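Local coordinates for contact-dependent inhibitor A (Escherichia coli NC101, PDB 5I4Q), which probably acts as the toxin of contact-dependent growth inhibition between neighbouring bacteria, its toxin domain being held here in complex with the inhibitor protein CdiI, at residues 71-76 with 85-90; 62-67 with 75-80. All blocks are in the same frame, centred on the assembly; numbering follows the deposited sequence.

Contact 1: 71-76 with 85-90; sequences GLEMIY and HIQPVK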
loop_
_atom_site.group_PDB
_atom_site.type_symbol
_atom_site.label_atom_id
_atom_site.label_comp_id
_atom_site.label_asym_id
_atom_site.label_seq_id
_atom_site.Cartn_x
_atom_site.Cartn_y
_atom_site.Cartn_z
ATOM N N GLY A 71 -1.226 26.626 4.174
ATOM C CA GLY A 71 -1.730 25.347 3.685
ATOM C C GLY A 71 -3.075 24.913 4.274
ATOM O O GLY A 71 -3.513 23.829 4.039
ATOM N N LEU A 72 -3.733 25.780 5.032
ATOM C CA LEU A 72 -4.946 25.407 5.722
ATOM C C LEU A 72 -6.010 26.488 5.571
ATOM O O LEU A 72 -5.706 27.618 5.222
ATOM C CB LEU A 72 -4.669 25.198 7.219
ATOM C CG LEU A 72 -3.571 24.253 7.654
ATOM C CD1 LEU A 72 -2.991 24.712 8.956
ATOM C CD2 LEU A 72 -4.113 22.840 7.821
ATOM N N GLU A 73 -7.251 26.085 5.844
ATOM C CA GLU A 73 -8.448 26.897 5.836
ATOM C C GLU A 73 -9.044 26.677 7.178
ATOM O O GLU A 73 -9.178 25.528 7.667
ATOM C CB GLU A 73 -9.514 26.455 4.831
ATOM C CG GLU A 73 -9.045 26.384 3.386
ATOM C CD GLU A 73 -10.004 25.625 2.438
ATOM O OE1 GLU A 73 -11.092 25.209 2.891
ATOM O OE2 GLU A 73 -9.644 25.441 1.227
HETATM N N MSE A 74 -9.493 27.779 7.742
HETATM C CA MSE A 74 -10.017 27.774 9.074
HETATM C C MSE A 74 -11.229 28.682 9.154
HETATM O O MSE A 74 -11.287 29.756 8.528
HETATM C CB MSE A 74 -8.895 28.311 9.931
HETATM C CG MSE A 74 -9.387 28.752 11.265
HETATM SE SE MSE A 74 -7.834 29.166 12.381
HETATM C CE MSE A 74 -7.627 31.116 12.108
ATOM N N ILE A 75 -12.175 28.263 9.974
ATOM C CA ILE A 75 -13.352 29.021 10.284
ATOM C C ILE A 75 -13.171 29.390 11.765
ATOM O O ILE A 75 -13.116 28.512 12.652
ATOM C CB ILE A 75 -14.607 28.164 10.068
ATOM C CG1 ILE A 75 -14.675 27.625 8.618
ATOM C CG2 ILE A 75 -15.891 28.902 10.465
ATOM C CD1 ILE A 75 -14.763 28.669 7.522
ATOM N N TYR A 76 -13.109 30.693 12.017
ATOM C CA TYR A 76 -12.587 31.283 13.276
ATOM C C TYR A 76 -13.338 32.562 13.639
ATOM O O TYR A 76 -13.682 33.380 12.759
ATOM C CB TYR A 76 -11.128 31.647 13.095
ATOM C CG TYR A 76 -10.455 32.367 14.232
ATOM C CD1 TYR A 76 -10.111 31.699 15.376
ATOM C CD2 TYR A 76 -10.123 33.703 14.124
ATOM C CE1 TYR A 76 -9.453 32.330 16.395
ATOM C CE2 TYR A 76 -9.470 34.365 15.142
ATOM C CZ TYR A 76 -9.138 33.676 16.278
ATOM O OH TYR A 76 -8.472 34.305 17.288
ATOM N N HIS A 85 -13.648 25.241 12.756
ATOM C CA HIS A 85 -13.236 24.256 11.791
ATOM C C HIS A 85 -11.890 24.625 11.154
ATOM O O HIS A 85 -11.662 25.772 10.808
ATOM C CB HIS A 85 -14.281 24.124 10.714
ATOM C CG HIS A 85 -13.955 23.083 9.695
ATOM N ND1 HIS A 85 -13.577 23.392 8.407
ATOM C CD2 HIS A 85 -13.974 21.729 9.776
ATOM C CE1 HIS A 85 -13.355 22.273 7.743
ATOM N NE2 HIS A 85 -13.593 21.252 8.553
ATOM N N ILE A 86 -11.030 23.626 10.981
ATOM C CA ILE A 86 -9.749 23.787 10.358
ATOM C C ILE A 86 -9.408 22.470 9.602
ATOM O O ILE A 86 -9.625 21.398 10.118
ATOM C CB ILE A 86 -8.683 24.135 11.407
ATOM C CG1 ILE A 86 -7.330 24.389 10.763
ATOM C CG2 ILE A 86 -8.586 23.062 12.451
ATOM C CD1 ILE A 86 -6.432 25.313 11.582
ATOM N N GLN A 87 -8.932 22.595 8.361
ATOM C CA GLN A 87 -8.506 21.464 7.524
ATOM C C GLN A 87 -7.519 21.951 6.450
ATOM O O GLN A 87 -7.459 23.177 6.183
ATOM C CB GLN A 87 -9.702 20.803 6.861
ATOM C CG GLN A 87 -10.288 21.541 5.684
ATOM C CD GLN A 87 -11.288 20.681 4.877
ATOM O OE1 GLN A 87 -11.071 19.487 4.599
ATOM N NE2 GLN A 87 -12.328 21.302 4.461
ATOM N N PRO A 88 -6.759 21.015 5.827
ATOM C CA PRO A 88 -5.859 21.426 4.721
ATOM C C PRO A 88 -6.638 21.956 3.531
ATOM O O PRO A 88 -7.804 21.630 3.378
ATOM C CB PRO A 88 -5.080 20.124 4.400
ATOM C CG PRO A 88 -5.134 19.344 5.694
ATOM C CD PRO A 88 -6.542 19.602 6.167
ATOM N N VAL A 89 -6.061 22.816 2.725
ATOM C CA VAL A 89 -6.811 23.323 1.565
ATOM C C VAL A 89 -7.082 22.207 0.579
ATOM O O VAL A 89 -6.403 21.185 0.597
ATOM C CB VAL A 89 -6.082 24.463 0.831
ATOM C CG1 VAL A 89 -5.959 25.679 1.745
ATOM C CG2 VAL A 89 -4.703 24.024 0.309
ATOM N N LYS A 90 -8.042 22.425 -0.303
ATOM C CA LYS A 90 -8.349 21.479 -1.352
ATOM C C LYS A 90 -7.109 21.218 -2.198
ATOM O O LYS A 90 -6.390 22.131 -2.562
ATOM C CB LYS A 90 -9.517 21.986 -2.206
ATOM C CG LYS A 90 -10.088 20.931 -3.139
ATOM C CD LYS A 90 -11.039 21.530 -4.149
ATOM C CE LYS A 90 -11.546 20.453 -5.077
ATOM N NZ LYS A 90 -12.550 21.043 -5.989
HETATM O O HOH W 1 -12.472 25.307 7.244
#

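Contact 2: 62-67 with 75-80; sequences PGYLRY and IYNPKT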
loop_
_atom_site.group_PDB
_atom_site.type_symbol
_atom_site.label_atom_id
_atom_site.label_comp_id
_atom_site.label_asym_id
_atom_site.label_seq_id
_atom_site.Cartn_x
_atom_site.Cartn_y
_atom_site.Cartn_z
ATOM N N PRO A 62 -22.671 32.917 12.521
ATOM C CA PRO A 62 -22.537 34.301 12.991
ATOM C C PRO A 62 -21.254 34.514 13.803
ATOM O O PRO A 62 -20.907 33.637 14.604
ATOM C CB PRO A 62 -23.795 34.502 13.862
ATOM C CG PRO A 62 -24.749 33.442 13.387
ATOM C CD PRO A 62 -23.856 32.269 13.094
ATOM N N GLY A 63 -20.561 35.636 13.551
ATOM C CA GLY A 63 -19.293 35.956 14.196
ATOM C C GLY A 63 -18.047 35.317 13.547
ATOM O O GLY A 63 -16.900 35.675 13.874
ATOM N N TYR A 64 -18.255 34.384 12.619
ATOM C CA TYR A 64 -17.148 33.590 12.099
ATOM C C TYR A 64 -16.649 34.157 10.799
ATOM O O TYR A 64 -17.421 34.728 10.044
ATOM C CB TYR A 64 -17.535 32.093 11.924
ATOM C CG TYR A 64 -17.519 31.316 13.225
ATOM C CD1 TYR A 64 -18.653 31.210 14.023
ATOM C CD2 TYR A 64 -16.374 30.692 13.663
ATOM C CE1 TYR A 64 -18.632 30.500 15.226
ATOM C CE2 TYR A 64 -16.340 29.979 14.842
ATOM C CZ TYR A 64 -17.478 29.862 15.618
ATOM O OH TYR A 64 -17.401 29.166 16.795
ATOM N N LEU A 65 -15.349 33.947 10.560
ATOM C CA LEU A 65 -14.713 34.289 9.283
ATOM C C LEU A 65 -13.919 33.109 8.761
ATOM O O LEU A 65 -13.468 32.258 9.515
ATOM C CB LEU A 65 -13.753 35.471 9.459
ATOM C CG LEU A 65 -14.346 36.700 10.116
ATOM C CD1 LEU A 65 -13.265 37.541 10.777
ATOM C CD2 LEU A 65 -15.110 37.468 9.057
ATOM N N ARG A 66 -13.717 33.095 7.452
ATOM C CA ARG A 66 -12.824 32.149 6.848
ATOM C C ARG A 66 -11.428 32.737 6.658
ATOM O O ARG A 66 -11.276 33.733 5.980
ATOM C CB ARG A 66 -13.360 31.746 5.523
ATOM C CG ARG A 66 -12.728 30.503 4.938
ATOM C CD ARG A 66 -12.858 30.586 3.427
ATOM N NE ARG A 66 -12.353 29.386 2.761
ATOM C CZ ARG A 66 -11.241 29.314 2.021
ATOM N NH1 ARG A 66 -10.455 30.381 1.825
ATOM N NH2 ARG A 66 -10.901 28.146 1.484
ATOM N N TYR A 67 -10.428 32.047 7.218
ATOM C CA TYR A 67 -9.036 32.380 7.109
ATOM C C TYR A 67 -8.319 31.301 6.291
ATOM O O TYR A 67 -8.532 30.078 6.492
ATOM C CB TYR A 67 -8.393 32.376 8.490
ATOM C CG TYR A 67 -8.710 33.526 9.392
ATOM C CD1 TYR A 67 -10.023 33.792 9.800
ATOM C CD2 TYR A 67 -7.691 34.315 9.926
ATOM C CE1 TYR A 67 -10.302 34.833 10.684
ATOM C CE2 TYR A 67 -7.966 35.350 10.806
ATOM C CZ TYR A 67 -9.276 35.607 11.175
ATOM O OH TYR A 67 -9.547 36.636 12.028
ATOM N N ILE A 75 -12.175 28.263 9.974
ATOM C CA ILE A 75 -13.352 29.021 10.284
ATOM C C ILE A 75 -13.171 29.390 11.765
ATOM O O ILE A 75 -13.116 28.512 12.652
ATOM C CB ILE A 75 -14.607 28.164 10.068
ATOM C CG1 ILE A 75 -14.675 27.625 8.618
ATOM C CG2 ILE A 75 -15.891 28.902 10.465
ATOM C CD1 ILE A 75 -14.763 28.669 7.522
ATOM N N TYR A 76 -13.109 30.693 12.017
ATOM C CA TYR A 76 -12.587 31.283 13.276
ATOM C C TYR A 76 -13.338 32.562 13.639
ATOM O O TYR A 76 -13.682 33.380 12.759
ATOM C CB TYR A 76 -11.128 31.647 13.095
ATOM C CG TYR A 76 -10.455 32.367 14.232
ATOM C CD1 TYR A 76 -10.111 31.699 15.376
ATOM C CD2 TYR A 76 -10.123 33.703 14.124
ATOM C CE1 TYR A 76 -9.453 32.330 16.395
ATOM C CE2 TYR A 76 -9.470 34.365 15.142
ATOM C CZ TYR A 76 -9.138 33.676 16.278
ATOM O OH TYR A 76 -8.472 34.305 17.288
ATOM N N ASN A 77 -13.645 32.662 14.929
ATOM C CA ASN A 77 -14.379 33.783 15.498
ATOM C C ASN A 77 -13.380 34.701 16.198
ATOM O O ASN A 77 -12.984 34.433 17.340
ATOM C CB ASN A 77 -15.401 33.293 16.484
ATOM C CG ASN A 77 -16.337 34.387 16.924
ATOM O OD1 ASN A 77 -15.923 35.499 17.184
ATOM N ND2 ASN A 77 -17.603 34.078 16.985
ATOM N N PRO A 78 -12.962 35.788 15.516
ATOM C CA PRO A 78 -11.972 36.705 16.127
ATOM C C PRO A 78 -12.403 37.337 17.493
ATOM O O PRO A 78 -11.555 37.696 18.271
ATOM C CB PRO A 78 -11.750 37.755 15.041
ATOM C CG PRO A 78 -13.019 37.739 14.259
ATOM C CD PRO A 78 -13.511 36.326 14.264
ATOM N N LYS A 79 -13.699 37.433 17.776
ATOM C CA LYS A 79 -14.185 37.915 19.056
ATOM C C LYS A 79 -13.980 36.861 20.168
ATOM O O LYS A 79 -13.381 37.147 21.194
ATOM C CB LYS A 79 -15.656 38.298 18.891
ATOM C CG LYS A 79 -16.355 38.876 20.101
ATOM C CD LYS A 79 -17.849 39.094 19.814
ATOM C CE LYS A 79 -18.154 40.391 19.052
ATOM N NZ LYS A 79 -18.170 41.591 19.937
ATOM N N THR A 80 -14.455 35.629 19.961
ATOM C CA THR A 80 -14.360 34.619 20.997
ATOM C C THR A 80 -13.043 33.839 20.952
ATOM O O THR A 80 -12.696 33.195 21.907
ATOM C CB THR A 80 -15.548 33.653 20.968
ATOM O OG1 THR A 80 -15.478 32.796 19.827
ATOM C CG2 THR A 80 -16.845 34.409 20.940
HETATM O O HOH W 2 -16.536 37.767 15.538
#

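Contact 1: 71-76 with 85-90
Two donors and a backbone C-H converge on the carbonyl oxygen of Glu-73. Gln-87 N donates to Glu-73 O at 3.0 Å, nearly along the C=O axis. Ile-86 CA adds a C-H...O contact to the same Glu-73 O, and a water close to His-85 ND1 donates to it weakly. This is the middle of an antiparallel beta hairpin formed by strands 72-77 and 82-88; the segments 72-76 and 85-88 run at 174° to each other. Glu-73 N returns a bond to Gln-87 O at 2.9 Å, and Ile-75 N reaches His-85 O at 2.7 Å, while the reverse bond from His-85 N to Ile-75 O is weak.

The two faces of the hairpin differ in chemistry. On one, SE of Met-74, a selenomethionine, lies 4.2 Å from Ile-86 CD1 and the two side chains cross obliquely, in a layer that also packs on helices 26-34 and 40-48. The other carries Glu-73, Ile-75, His-85 and Gln-87, and faces the chain of Contact-dependent inhibitor I: Glu-73 OE1 and Gln-87 NE2 bond to Tyr-81 of that chain, His-85 NE2 to its Asp-84. Ile-75 CG1 lies at the edge of the His-85 ring, near its plane.

With CG beside its backbone N (chi1 -57°), Glu-73 crosses Val-89 at about a right angle, its CG 3.6 Å from Val-89 CG1. Beyond the last strand pair, Val-89 N still bonds to Gly-71 O at 3.0 Å, approaching from 38° above the carbonyl plane.

Contact 2: 62-67 with 75-80
Tyr-67 and Tyr-76 meet edge to face: the edge of the Tyr-76 ring is turned toward the face of Tyr-67, the planes stand at 86° and the centroids lie 5.3 Å apart. Tyr-76 CD2 does the touching, 3.6 Å from Tyr-67 CZ. Leu-65 and Tyr-76 form a hydrogen-bonded pair of the antiparallel hairpin of strands 65-69 and 72-77, which puts both side chains on one face; CG of Tyr-76 lies anti to its backbone N (chi1 175°). Helix 40-48 covers this aromatic pair through Val-47 and Leu-48.

A second ring works differently. Asn-77 CB sits over one face of Tyr-64, 4.0 Å from the ring centroid and displaced toward the rim, a CH-pi contact in which ring and amide planes are 74° apart. Ile-75 crosses Tyr-64 at about a right angle, its CG2 against Tyr-64 CD2, while Ile-75 CD1 lies 3.8 Å from Arg-66 CG. The guanidinium of Arg-66 reaches beyond, to salt bridges with Glu-68 and Glu-73. The Leu-65 and Pro-78 side chains cross at about a right angle, with Leu-65 CD1 3.5 Å from Pro-78 CG.

Between the rings the strands are joined by a reciprocal pair of bonds, Leu-65 N to Tyr-76 O at 2.8 Å and Tyr-76 N to Leu-65 O at 3.0 Å. Where the strands part, a water donates to both Gly-63 O and Asn-77 OD1. The same OD1 accepts from Thr-80 N, an Asx motif, and weakly from Lys-79 N. One amide oxygen therefore links the turn at 78-80 to the Gly-63 carbonyl through the water. Asn-77 thus takes part in both kinds of contact: its OD1 in the polar turn, its CB in the CH-pi contact with Tyr-64.

In the fold
Contacts 1 and 2 lie on opposite edges of strand 72-77, contact 2 toward its end, in one four-stranded antiparallel sheet, their centres about 12 Å apart. Strand 72-77 is the element they share: contact 2 pairs its end with strand 65-69 before it, contact 1 most of its length with strand 82-88 after it, so the three strands follow in chain order as two successive hairpins. Ile-75 and Tyr-76 belong to both. The contacts also meet directly, through a probable hydrogen bond from Tyr-67 N to Met-74 O and the Arg-66 to Glu-73 salt bridge. One face packs on helices 40-48 and 26-34, the other meets the inhibitor chain, chiefly through contact 1.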